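Local structure of Na-K-Cl cotransporter (3G40) at the interface of chains A and B. The protein is the cytoplasmic C-terminal domain of a prokaryotic cation-chloride cotransporter of the SLC12A family, whose full-length form carries chloride together with cations across the membrane. Coordinates in Å, arbitrary orientation; residue numbers count along the deposited sequence, not the author numbering. Chains: chain A/B, Na-K-Cl cotransporter.

The interface of chains A and B. Residues chain A 149-150, 153-154, 244; chain B 31, 34-35, 38.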
ATOM      1  N   GLN A 149       7.869   2.229   5.102  1.00 38.97           N
ATOM      2  CA  GLN A 149       7.106   3.472   5.241  1.00 42.47           C
ATOM      3  C   GLN A 149       6.456   3.889   3.925  1.00 37.97           C
ATOM      4  O   GLN A 149       5.269   4.204   3.884  1.00 39.70           O
ATOM      5  CB  GLN A 149       7.996   4.615   5.740  1.00 44.27           C
ATOM      6  CG  GLN A 149       8.286   4.581   7.235  1.00 61.53           C
ATOM      7  CD  GLN A 149       9.416   3.639   7.594  1.00 67.32           C
ATOM      8  OE1 GLN A 149      10.505   3.708   7.025  1.00 69.39           O
ATOM      9  NE2 GLN A 149       9.165   2.757   8.557  1.00 69.07           N
ATOM     10  N   ALA A 150       7.252   3.925   2.861  1.00 33.99           N
ATOM     11  CA  ALA A 150       6.778   4.426   1.572  1.00 37.00           C
ATOM     12  C   ALA A 150       5.920   3.418   0.808  1.00 36.26           C
ATOM     13  O   ALA A 150       5.144   3.812  -0.057  1.00 34.15           O
ATOM     14  CB  ALA A 150       7.951   4.868   0.701  1.00 34.69           C
ATOM     15  N   GLY A 153       4.331   3.880  -2.705  1.00 34.18           N
ATOM     16  CA  GLY A 153       4.195   5.325  -2.851  1.00 35.62           C
ATOM     17  C   GLY A 153       3.083   5.679  -3.814  1.00 38.98           C
ATOM     18  O   GLY A 153       1.985   5.109  -3.752  1.00 33.94           O
ATOM     19  N   ARG A 154       3.365   6.590  -4.737  1.00 32.15           N
ATOM     20  CA  ARG A 154       2.350   7.016  -5.693  1.00 29.74           C
ATOM     21  C   ARG A 154       2.277   6.114  -6.931  1.00 28.89           C
ATOM     22  O   ARG A 154       1.458   6.352  -7.804  1.00 31.08           O
ATOM     23  CB  ARG A 154       2.572   8.482  -6.108  1.00 31.15           C
ATOM     24  CG  ARG A 154       2.348   9.495  -4.979  1.00 32.09           C
ATOM     25  CD  ARG A 154       2.728  10.931  -5.425  1.00 41.15           C
ATOM     26  NE  ARG A 154       1.885  11.420  -6.515  1.00 41.17           N
ATOM     27  CZ  ARG A 154       2.224  12.416  -7.334  1.00 44.83           C
ATOM     28  NH1 ARG A 154       3.392  13.034  -7.199  1.00 36.20           N
ATOM     29  NH2 ARG A 154       1.397  12.798  -8.288  1.00 42.18           N
ATOM     30  N   PHE A 244      15.111   9.620  -7.602  1.00 35.69           N
ATOM     31  CA  PHE A 244      13.880   9.147  -6.962  1.00 33.46           C
ATOM     32  C   PHE A 244      12.954   8.326  -7.872  1.00 40.08           C
ATOM     33  O   PHE A 244      12.767   8.661  -9.043  1.00 35.12           O
ATOM     34  CB  PHE A 244      13.082  10.295  -6.354  1.00 43.22           C
ATOM     35  CG  PHE A 244      11.809   9.825  -5.701  1.00 44.69           C
ATOM     36  CD1 PHE A 244      11.832   9.307  -4.417  1.00 49.92           C
ATOM     37  CD2 PHE A 244      10.606   9.836  -6.397  1.00 45.20           C
ATOM     38  CE1 PHE A 244      10.666   8.838  -3.815  1.00 48.57           C
ATOM     39  CE2 PHE A 244       9.438   9.365  -5.803  1.00 40.31           C
ATOM     40  CZ  PHE A 244       9.472   8.871  -4.510  1.00 40.08           C
TER
ATOM     41  N   ARG B  31       8.668   9.838   3.725  1.00 43.22           N
ATOM     42  CA  ARG B  31       8.450   8.475   3.243  1.00 44.42           C
ATOM     43  C   ARG B  31       7.121   7.911   3.748  1.00 42.45           C
ATOM     44  O   ARG B  31       6.421   7.211   3.014  1.00 40.91           O
ATOM     45  CB  ARG B  31       9.598   7.562   3.669  1.00 41.13           C
ATOM     46  CG  ARG B  31      10.959   7.970   3.102  1.00 46.59           C
ATOM     47  CD  ARG B  31      12.057   7.345   3.941  1.00 57.73           C
ATOM     48  NE  ARG B  31      13.378   7.839   3.581  1.00 80.79           N
ATOM     49  CZ  ARG B  31      14.430   7.792   4.390  1.00 94.02           C
ATOM     50  NH1 ARG B  31      14.303   7.281   5.609  1.00 96.24           N
ATOM     51  NH2 ARG B  31      15.603   8.260   3.987  1.00 95.85           N
ATOM     52  N   MET B  34       4.545   9.553   1.651  1.00 33.97           N
ATOM     53  CA  MET B  34       4.448   8.906   0.347  1.00 31.99           C
ATOM     54  C   MET B  34       3.640   7.597   0.478  1.00 31.75           C
ATOM     55  O   MET B  34       2.866   7.239  -0.410  1.00 33.03           O
ATOM     56  CB  MET B  34       5.827   8.610  -0.236  1.00 36.35           C
ATOM     57  CG  MET B  34       6.579   9.873  -0.725  1.00 45.33           C
ATOM     58  SD  MET B  34       5.590  10.816  -1.920  1.00 50.00           S
ATOM     59  CE  MET B  34       5.687   9.768  -3.359  1.00 45.95           C
ATOM     60  N   GLY B  35       3.830   6.896   1.587  1.00 34.75           N
ATOM     61  CA  GLY B  35       3.130   5.633   1.801  1.00 34.37           C
ATOM     62  C   GLY B  35       1.640   5.807   2.070  1.00 43.14           C
ATOM     63  O   GLY B  35       0.872   4.848   1.982  1.00 36.68           O
ATOM     64  N   ASP B  38      -1.962   7.990  -1.372  1.00 30.29           N
ATOM     65  CA  ASP B  38      -3.163   7.573  -2.104  1.00 31.74           C
ATOM     66  C   ASP B  38      -4.390   7.534  -1.203  1.00 29.52           C
ATOM     67  O   ASP B  38      -5.509   7.822  -1.629  1.00 32.44           O
ATOM     68  CB  ASP B  38      -2.952   6.219  -2.797  1.00 33.27           C
ATOM     69  CG  ASP B  38      -2.130   6.335  -4.069  1.00 48.21           C
ATOM     70  OD1 ASP B  38      -1.968   7.465  -4.593  1.00 45.67           O
ATOM     71  OD2 ASP B  38      -1.648   5.293  -4.558  1.00 54.49           O
TER
HETATM   72  O   HOH W   1       0.481   6.085  -1.410  1.00 34.85           O
HETATM   73  O   HOH W   2      -1.265   5.240  -7.301  1.00 38.67           O
HETATM   74  O   HOH W   3      -0.817   8.276  -6.831  1.00 39.24           O
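B:Met34, on helix 30-44, buries more surface than any other residue of this patch and illustrates how a flexible thioether can serve a contact between two copies of a protein. It packs against the loop between strands 140-145 and 157-161 of the other subunit. The chain leaves the helix with CG beside the backbone N (chi1 -72°) and then bends twice, at chi2 and at chi3 (-73°), so that it curls compactly and sets its terminal methyl between two side chains. On one flank the aliphatic part of A:Arg154 crosses it obliquely, CG lying 3.7 Å from B:Met34 CE; the bend at chi3 falls at the CG-CD bond, the pair of methylenes that touches CE, and turns NE and the guanidinium off the line of the chain. From the other flank A:Phe244 arrives tip to tip, its CZ 4.1 Å from the same CE, a looser contact.

Beside this apolar group, backbone meets backbone: A:Gly153 CA lies 3.4 Å from B:Met34 O, and A:Ala150 CA 3.8 Å from B:Gly35 CA. No direct polar bond crosses the patch; water does that work. One molecule joins the carbonyl O of A:Gly153 to B:Met34 O and also accepts the amide N-H of B:Asp38 almost straight, at 169°. Two more, in touch with each other, link the A:Arg154 carbonyl to separate carboxylate oxygens of B:Asp38. The guanidinium stays apart from that carboxylate, so any attraction would be long-range. The contact belongs to a two-fold symmetric interface, consistent with self-association of the domain. Of the two waters at the carboxylate, one has its O 2.6 Å from B:Asp38 OD1, the other 2.8 Å from OD2.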